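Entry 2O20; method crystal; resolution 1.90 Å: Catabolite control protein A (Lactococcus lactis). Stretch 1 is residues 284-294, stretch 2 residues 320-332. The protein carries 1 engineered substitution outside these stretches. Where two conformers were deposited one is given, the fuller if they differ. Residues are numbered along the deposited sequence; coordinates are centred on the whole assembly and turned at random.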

ATOM      1  N   TYR D 284      -7.792   7.790  10.945  1.00 17.98           N
ATOM      2  CA  TYR D 284      -8.554   8.747  11.753  1.00 18.41           C
ATOM      3  C   TYR D 284      -8.917   8.090  13.066  1.00 18.17           C
ATOM      4  O   TYR D 284      -9.529   7.027  13.070  1.00 19.00           O
ATOM      5  N   PRO D 285      -8.506   8.692  14.195  1.00 18.47           N
ATOM      6  CA  PRO D 285      -7.642   9.884  14.352  1.00 18.49           C
ATOM      7  C   PRO D 285      -6.261   9.770  13.710  1.00 18.47           C
ATOM      8  O   PRO D 285      -5.770   8.663  13.442  1.00 19.18           O
ATOM      9  N   THR D 286      -5.652  10.920  13.474  1.00 17.97           N
ATOM     10  CA  THR D 286      -4.316  10.973  12.908  1.00 19.42           C
ATOM     11  C   THR D 286      -3.270  10.372  13.847  1.00 19.19           C
ATOM     12  O   THR D 286      -3.372  10.460  15.080  1.00 19.24           O
ATOM     13  N   LEU D 287      -2.332   9.673  13.237  1.00 19.63           N
ATOM     14  CA  LEU D 287      -1.407   8.804  13.944  1.00 19.59           C
ATOM     15  C   LEU D 287      -0.006   9.413  14.131  1.00 19.08           C
ATOM     16  O   LEU D 287       0.743   9.622  13.166  1.00 18.64           O
ATOM     17  N   THR D 288       0.368   9.670  15.376  1.00 17.81           N
ATOM     18  CA  THR D 288       1.735  10.092  15.694  1.00 18.27           C
ATOM     19  C   THR D 288       2.757   8.999  15.321  1.00 17.69           C
ATOM     20  O   THR D 288       2.542   7.820  15.577  1.00 17.36           O
ATOM     21  N   SER D 289       3.873   9.392  14.715  1.00 17.81           N
ATOM     22  CA  SER D 289       4.838   8.389  14.225  1.00 18.50           C
ATOM     23  C   SER D 289       6.268   8.938  14.135  1.00 18.94           C
ATOM     24  O   SER D 289       6.471  10.095  13.796  1.00 19.45           O
ATOM     25  N   VAL D 290       7.244   8.075  14.401  1.00 19.83           N
ATOM     26  CA  VAL D 290       8.586   8.246  13.850  1.00 19.40           C
ATOM     27  C   VAL D 290       8.460   8.283  12.313  1.00 19.70           C
ATOM     28  O   VAL D 290       7.813   7.407  11.701  1.00 19.50           O
ATOM     29  N   ASN D 291       9.035   9.317  11.693  1.00 18.44           N
ATOM     30  CA  ASN D 291       9.146   9.406  10.237  1.00 18.25           C
ATOM     31  C   ASN D 291      10.510   8.860   9.771  1.00 19.04           C
ATOM     32  O   ASN D 291      11.563   9.464  10.060  1.00 18.31           O
ATOM     33  N   GLN D 292      10.489   7.726   9.075  1.00 18.26           N
ATOM     34  CA  GLN D 292      11.681   7.204   8.414  1.00 18.95           C
ATOM     35  C   GLN D 292      11.677   7.706   6.979  1.00 18.79           C
ATOM     36  O   GLN D 292      10.608   7.792   6.344  1.00 19.01           O
ATOM     37  N   PRO D 293      12.866   8.042   6.448  1.00 19.20           N
ATOM     38  CA  PRO D 293      12.995   8.543   5.072  1.00 19.51           C
ATOM     39  C   PRO D 293      13.015   7.374   4.083  1.00 19.84           C
ATOM     40  O   PRO D 293      14.055   7.015   3.528  1.00 20.34           O
ATOM     41  N   LEU D 294      11.836   6.783   3.860  1.00 19.63           N
ATOM     42  CA  LEU D 294      11.729   5.508   3.150  1.00 19.07           C
ATOM     43  C   LEU D 294      12.257   5.529   1.698  1.00 18.58           C
ATOM     44  O   LEU D 294      12.995   4.644   1.296  1.00 18.17           O
ATOM     45  N   VAL D 320      23.460   5.075   8.122  1.00 21.44           N
ATOM     46  CA  VAL D 320      22.365   5.409   9.040  1.00 21.58           C
ATOM     47  C   VAL D 320      21.809   6.774   8.652  1.00 21.68           C
ATOM     48  O   VAL D 320      22.555   7.756   8.586  1.00 21.48           O
ATOM     49  N   LEU D 321      20.516   6.823   8.332  1.00 20.43           N
ATOM     50  CA  LEU D 321      19.882   8.058   7.883  1.00 20.28           C
ATOM     51  C   LEU D 321      19.103   8.691   9.026  1.00 20.52           C
ATOM     52  O   LEU D 321      18.595   7.988   9.895  1.00 19.87           O
ATOM     53  N   ASP D 322      18.985  10.017   9.031  1.00 21.04           N
ATOM     54  CA  ASP D 322      18.238  10.685  10.104  1.00 21.82           C
ATOM     55  C   ASP D 322      16.729  10.395  10.063  1.00 20.88           C
ATOM     56  O   ASP D 322      16.193  10.047   9.025  1.00 21.39           O
ATOM     57  N   HIS D 323      16.054  10.569  11.201  1.00 21.07           N
ATOM     58  CA  HIS D 323      14.585  10.448  11.292  1.00 20.79           C
ATOM     59  C   HIS D 323      14.057  11.642  12.104  1.00 21.34           C
ATOM     60  O   HIS D 323      14.832  12.383  12.698  1.00 21.42           O
ATOM     61  N   GLU D 324      12.739  11.801  12.141  1.00 22.10           N
ATOM     62  CA  GLU D 324      12.053  12.811  12.963  1.00 22.98           C
ATOM     63  C   GLU D 324      10.853  12.128  13.620  1.00 22.35           C
ATOM     64  O   GLU D 324      10.550  10.986  13.287  1.00 20.15           O
ATOM     65  N   ILE D 325      10.182  12.832  14.543  1.00 22.02           N
ATOM     66  CA  ILE D 325       8.868  12.403  15.076  1.00 22.27           C
ATOM     67  C   ILE D 325       7.861  13.449  14.647  1.00 22.43           C
ATOM     68  O   ILE D 325       8.081  14.656  14.828  1.00 21.10           O
ATOM     69  N   PHE D 326       6.787  12.991  14.005  1.00 22.24           N
ATOM     70  CA  PHE D 326       5.666  13.848  13.654  1.00 22.63           C
ATOM     71  C   PHE D 326       4.523  13.680  14.647  1.00 22.12           C
ATOM     72  O   PHE D 326       3.918  12.603  14.712  1.00 20.15           O
ATOM     73  N   SER D 327       4.211  14.744  15.388  1.00 21.28           N
ATOM     74  CA  SER D 327       3.174  14.683  16.430  1.00 21.81           C
ATOM     75  C   SER D 327       1.810  14.932  15.822  1.00 21.77           C
ATOM     76  O   SER D 327       1.604  15.951  15.159  1.00 21.62           O
ATOM     77  N   ARG D 328       0.883  13.999  16.042  1.00 21.26           N
ATOM     78  CA  ARG D 328      -0.459  14.093  15.474  1.00 22.21           C
ATOM     79  C   ARG D 328      -1.482  13.836  16.608  1.00 21.36           C
ATOM     80  O   ARG D 328      -1.194  14.121  17.777  1.00 20.94           O
ATOM     81  N   ARG D 329      -2.673  13.338  16.295  1.00 22.06           N
ATOM     82  CA  ARG D 329      -3.738  13.296  17.298  1.00 21.99           C
ATOM     83  C   ARG D 329      -3.848  11.967  18.082  1.00 21.56           C
ATOM     84  O   ARG D 329      -4.777  11.814  18.872  1.00 23.58           O
ATOM     85  N   SER D 330      -2.882  11.057  17.948  1.00 20.00           N
ATOM     86  CA  SER D 330      -2.853   9.864  18.816  1.00 19.12           C
ATOM     87  C   SER D 330      -1.968   9.997  20.046  1.00 18.40           C
ATOM     88  O   SER D 330      -1.845   9.029  20.812  1.00 17.73           O
ATOM     89  N   THR D 331      -1.374  11.192  20.224  1.00 18.90           N
ATOM     90  CA  THR D 331      -0.623  11.566  21.417  1.00 19.19           C
ATOM     91  C   THR D 331      -1.136  12.924  21.935  1.00 20.45           C
ATOM     92  O   THR D 331      -1.753  13.702  21.193  1.00 19.78           O
ATOM     93  N   LYS D 332      -0.883  13.171  23.215  1.00 21.45           N
ATOM     94  CA  LYS D 332      -1.330  14.397  23.892  1.00 23.54           C
ATOM     95  C   LYS D 332      -0.507  15.608  23.506  1.00 25.15           C
ATOM     96  O   LYS D 332      -1.011  16.749  23.600  1.00 26.62           O
ATOM     97  OXT LYS D 332       0.662  15.451  23.122  1.00 26.50           O
TER

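Packing between the two stretches, which buries 904 Å² over both sides, centres on T288, N291 and T286, the residues with the most area covered by the opposing segment. T288 (chi1 -64°, m) sets its CB sideways, and its hydroxyl works at two sites. R328 N donates to T288 OG1 at 2.8 Å with an N-H...acceptor angle of 162°, and T288 OG1 lies 2.7 Å from T331 OG1 in a hydrogen bond whose direction is undetermined. The methyl, T288 CG2, rests 3.5 Å from F326 O. S330, in the p rotamer with its CB toward stretch 1, completes the site: T288 N donates to S330 OG (2.9 Å, 154°), while L287 CD2 approaches S330 OG to 3.6 Å.

N291 shares a sheet face with S289, E324 and F326. The backbone places N291 CB over the F326 ring, 3.8 Å from the centroid and 23° off the normal, the geometry of a CH-pi contact; chi1 is t. The amide then turns to E324, N291 ND2 donating to E324 OE1 at 3.3 Å (156°). One water reinforces this pairing: it donates to E324 OE1 at 2.5 Å and to N291 O at 3.2 Å, and accepts a weak bond from N291 ND2 at 3.1 Å. On the other face, V290 (t) meets I325 (m), with V290 CG2 4.1 Å from I325 CG1.

T286, in the p rotamer, accepts from backbone: R329 N to T286 OG1 is 2.9 Å at 146°. R328 (m, t, t through chi3) points its CB toward stretch 1 and extends far enough for R328 NH1 to donate to L287 O at 3.0 Å (150°), with that oxygen near the guanidinium plane. Farther along, P293 and L321 point toward one another's stretches, and P293 CG meets L321 CB at 3.9 Å, an apolar contact.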

ATOM      1  CB  TYR D 284      -9.814   9.256  11.058  1.00 19.01           C
ATOM      2  CG  TYR D 284     -10.349  10.510  11.750  1.00 18.66           C
ATOM      3  CD1 TYR D 284      -9.918  11.769  11.381  1.00 18.34           C
ATOM      4  CD2 TYR D 284     -11.236  10.408  12.823  1.00 22.05           C
ATOM      5  CE1 TYR D 284     -10.388  12.922  12.049  1.00 20.59           C
ATOM      6  CE2 TYR D 284     -11.702  11.537  13.491  1.00 21.97           C
ATOM      7  CZ  TYR D 284     -11.272  12.790  13.107  1.00 20.25           C
ATOM      8  OH  TYR D 284     -11.757  13.894  13.766  1.00 20.92           O
ATOM      9  CB  PRO D 285      -7.478  10.018  15.886  1.00 18.90           C
ATOM     10  CG  PRO D 285      -7.944   8.839  16.443  1.00 18.51           C
ATOM     11  CD  PRO D 285      -8.954   8.209  15.505  1.00 18.05           C
ATOM     12  CB  THR D 286      -3.908  12.407  12.468  1.00 19.06           C
ATOM     13  OG1 THR D 286      -3.865  13.275  13.600  1.00 19.74           O
ATOM     14  CG2 THR D 286      -4.847  12.941  11.439  1.00 20.03           C
ATOM     15  CB  LEU D 287      -1.301   7.462  13.195  0.50 20.15           C
ATOM     16  CG  LEU D 287      -1.195   6.167  14.011  0.50 21.88           C
ATOM     17  CD1 LEU D 287      -0.948   4.972  13.076  0.50 22.77           C
ATOM     18  CD2 LEU D 287      -0.134   6.207  15.099  0.50 23.10           C
ATOM     19  CB  THR D 288       1.860  10.465  17.205  1.00 16.29           C
ATOM     20  OG1 THR D 288       1.035  11.593  17.481  1.00 19.06           O
ATOM     21  CG2 THR D 288       3.291  10.820  17.599  1.00 18.06           C
ATOM     22  CB  SER D 289       4.408   7.880  12.825  1.00 18.88           C
ATOM     23  OG  SER D 289       5.039   6.673  12.475  1.00 20.04           O
ATOM     24  CB  VAL D 290       9.526   7.075  14.283  1.00 19.58           C
ATOM     25  CG1 VAL D 290      10.853   7.071  13.511  1.00 18.86           C
ATOM     26  CG2 VAL D 290       9.747   7.102  15.794  1.00 21.09           C
ATOM     27  CB  ASN D 291       8.968  10.856   9.769  1.00 18.41           C
ATOM     28  CG  ASN D 291       8.884  10.982   8.240  1.00 21.11           C
ATOM     29  OD1 ASN D 291       7.957  10.483   7.608  1.00 23.66           O
ATOM     30  ND2 ASN D 291       9.854  11.660   7.651  1.00 25.09           N
ATOM     31  CB  GLN D 292      11.708   5.680   8.425  1.00 18.49           C
ATOM     32  CG  GLN D 292      11.737   5.058   9.833  1.00 18.46           C
ATOM     33  CD  GLN D 292      11.938   3.539   9.765  1.00 19.29           C
ATOM     34  OE1 GLN D 292      12.603   3.049   8.870  1.00 21.02           O
ATOM     35  NE2 GLN D 292      11.344   2.804  10.693  1.00 17.66           N
ATOM     36  CB  PRO D 293      14.305   9.329   5.135  1.00 19.46           C
ATOM     37  CG  PRO D 293      15.138   8.475   6.069  1.00 18.97           C
ATOM     38  CD  PRO D 293      14.177   7.983   7.125  1.00 19.12           C
ATOM     39  CB  LEU D 294      10.287   5.041   3.177  1.00 20.11           C
ATOM     40  CG  LEU D 294       9.651   4.711   4.557  1.00 19.21           C
ATOM     41  CD1 LEU D 294       8.275   4.163   4.299  1.00 23.25           C
ATOM     42  CD2 LEU D 294      10.468   3.736   5.351  1.00 20.78           C
ATOM     43  CB  VAL D 320      22.860   5.418  10.495  1.00 22.02           C
ATOM     44  CG1 VAL D 320      21.741   5.793  11.476  1.00 23.51           C
ATOM     45  CG2 VAL D 320      23.479   4.086  10.841  1.00 22.46           C
ATOM     46  CB  LEU D 321      18.960   7.795   6.677  1.00 20.31           C
ATOM     47  CG  LEU D 321      19.556   7.118   5.426  1.00 20.81           C
ATOM     48  CD1 LEU D 321      18.530   7.133   4.294  1.00 21.54           C
ATOM     49  CD2 LEU D 321      20.891   7.743   4.991  1.00 21.85           C
ATOM     50  CB  ASP D 322      18.406  12.190  10.019  1.00 22.75           C
ATOM     51  CG  ASP D 322      19.841  12.634  10.186  1.00 26.00           C
ATOM     52  OD1 ASP D 322      20.610  11.999  10.956  1.00 28.01           O
ATOM     53  OD2 ASP D 322      20.167  13.627   9.521  1.00 30.29           O
ATOM     54  CB  HIS D 323      14.204   9.154  12.019  1.00 20.72           C
ATOM     55  CG  HIS D 323      14.597   9.139  13.462  1.00 21.35           C
ATOM     56  ND1 HIS D 323      15.872   8.808  13.877  1.00 20.69           N
ATOM     57  CD2 HIS D 323      13.908   9.466  14.583  1.00 20.09           C
ATOM     58  CE1 HIS D 323      15.934   8.887  15.193  1.00 21.43           C
ATOM     59  NE2 HIS D 323      14.765   9.312  15.644  1.00 21.10           N
ATOM     60  CB  GLU D 324      11.513  13.945  12.083  1.00 23.96           C
ATOM     61  CG  GLU D 324      12.513  14.613  11.188  1.00 29.55           C
ATOM     62  CD  GLU D 324      11.964  14.774   9.782  1.00 37.02           C
ATOM     63  OE1 GLU D 324      11.925  13.746   9.046  1.00 39.44           O
ATOM     64  OE2 GLU D 324      11.564  15.916   9.419  1.00 40.19           O
ATOM     65  CB  ILE D 325       8.888  12.234  16.599  1.00 22.82           C
ATOM     66  CG1 ILE D 325       9.791  11.048  16.971  1.00 25.85           C
ATOM     67  CG2 ILE D 325       7.467  12.055  17.170  1.00 23.49           C
ATOM     68  CD1 ILE D 325       9.806  10.667  18.411  1.00 27.45           C
ATOM     69  CB  PHE D 326       5.158  13.501  12.250  1.00 23.78           C
ATOM     70  CG  PHE D 326       6.141  13.805  11.136  1.00 25.27           C
ATOM     71  CD1 PHE D 326       7.181  14.726  11.304  1.00 26.35           C
ATOM     72  CD2 PHE D 326       5.977  13.220   9.904  1.00 27.06           C
ATOM     73  CE1 PHE D 326       8.069  14.979  10.267  1.00 28.84           C
ATOM     74  CE2 PHE D 326       6.849  13.490   8.855  1.00 28.77           C
ATOM     75  CZ  PHE D 326       7.890  14.373   9.040  1.00 26.85           C
ATOM     76  CB  SER D 327       3.457  15.700  17.543  1.00 21.99           C
ATOM     77  OG  SER D 327       4.617  15.325  18.257  1.00 23.31           O
ATOM     78  CB  ARG D 328      -0.592  13.168  14.248  1.00 21.01           C
ATOM     79  CG  ARG D 328       0.354  13.530  13.081  1.00 23.27           C
ATOM     80  CD  ARG D 328       0.056  12.716  11.827  1.00 27.50           C
ATOM     81  NE  ARG D 328       1.023  12.960  10.763  1.00 34.98           N
ATOM     82  CZ  ARG D 328       1.766  12.025  10.174  1.00 37.14           C
ATOM     83  NH1 ARG D 328       1.689  10.743  10.546  1.00 37.84           N
ATOM     84  NH2 ARG D 328       2.611  12.389   9.222  1.00 37.05           N
ATOM     85  CB  ARG D 329      -5.065  13.701  16.659  1.00 23.19           C
ATOM     86  CG  ARG D 329      -4.971  15.140  16.099  1.00 27.61           C
ATOM     87  CD  ARG D 329      -6.297  15.778  15.816  1.00 34.86           C
ATOM     88  NE  ARG D 329      -6.183  17.173  15.362  1.00 39.17           N
ATOM     89  CZ  ARG D 329      -5.848  17.578  14.128  1.00 41.27           C
ATOM     90  NH1 ARG D 329      -5.537  16.720  13.149  1.00 42.17           N
ATOM     91  NH2 ARG D 329      -5.815  18.881  13.867  1.00 42.44           N
ATOM     92  CB  SER D 330      -2.495   8.583  18.043  1.00 19.08           C
ATOM     93  OG  SER D 330      -1.161   8.628  17.546  1.00 19.38           O
ATOM     94  CB  THR D 331       0.917  11.609  21.174  1.00 18.74           C
ATOM     95  OG1 THR D 331       1.223  12.415  20.026  1.00 18.55           O
ATOM     96  CG2 THR D 331       1.451  10.198  20.923  1.00 19.16           C
ATOM     97  CB  LYS D 332      -1.231  14.233  25.406  1.00 22.97           C
ATOM     98  CG  LYS D 332      -2.247  13.288  25.997  1.00 21.84           C
ATOM     99  CD  LYS D 332      -1.992  13.137  27.505  1.00 20.78           C
ATOM    100  CE  LYS D 332      -2.969  12.253  28.181  1.00 21.52           C
ATOM    101  NZ  LYS D 332      -2.768  10.781  27.833  1.00 21.87           N
TER
HETATM  102  O   HOH W   1      12.920  11.668   8.111  1.00 34.54           O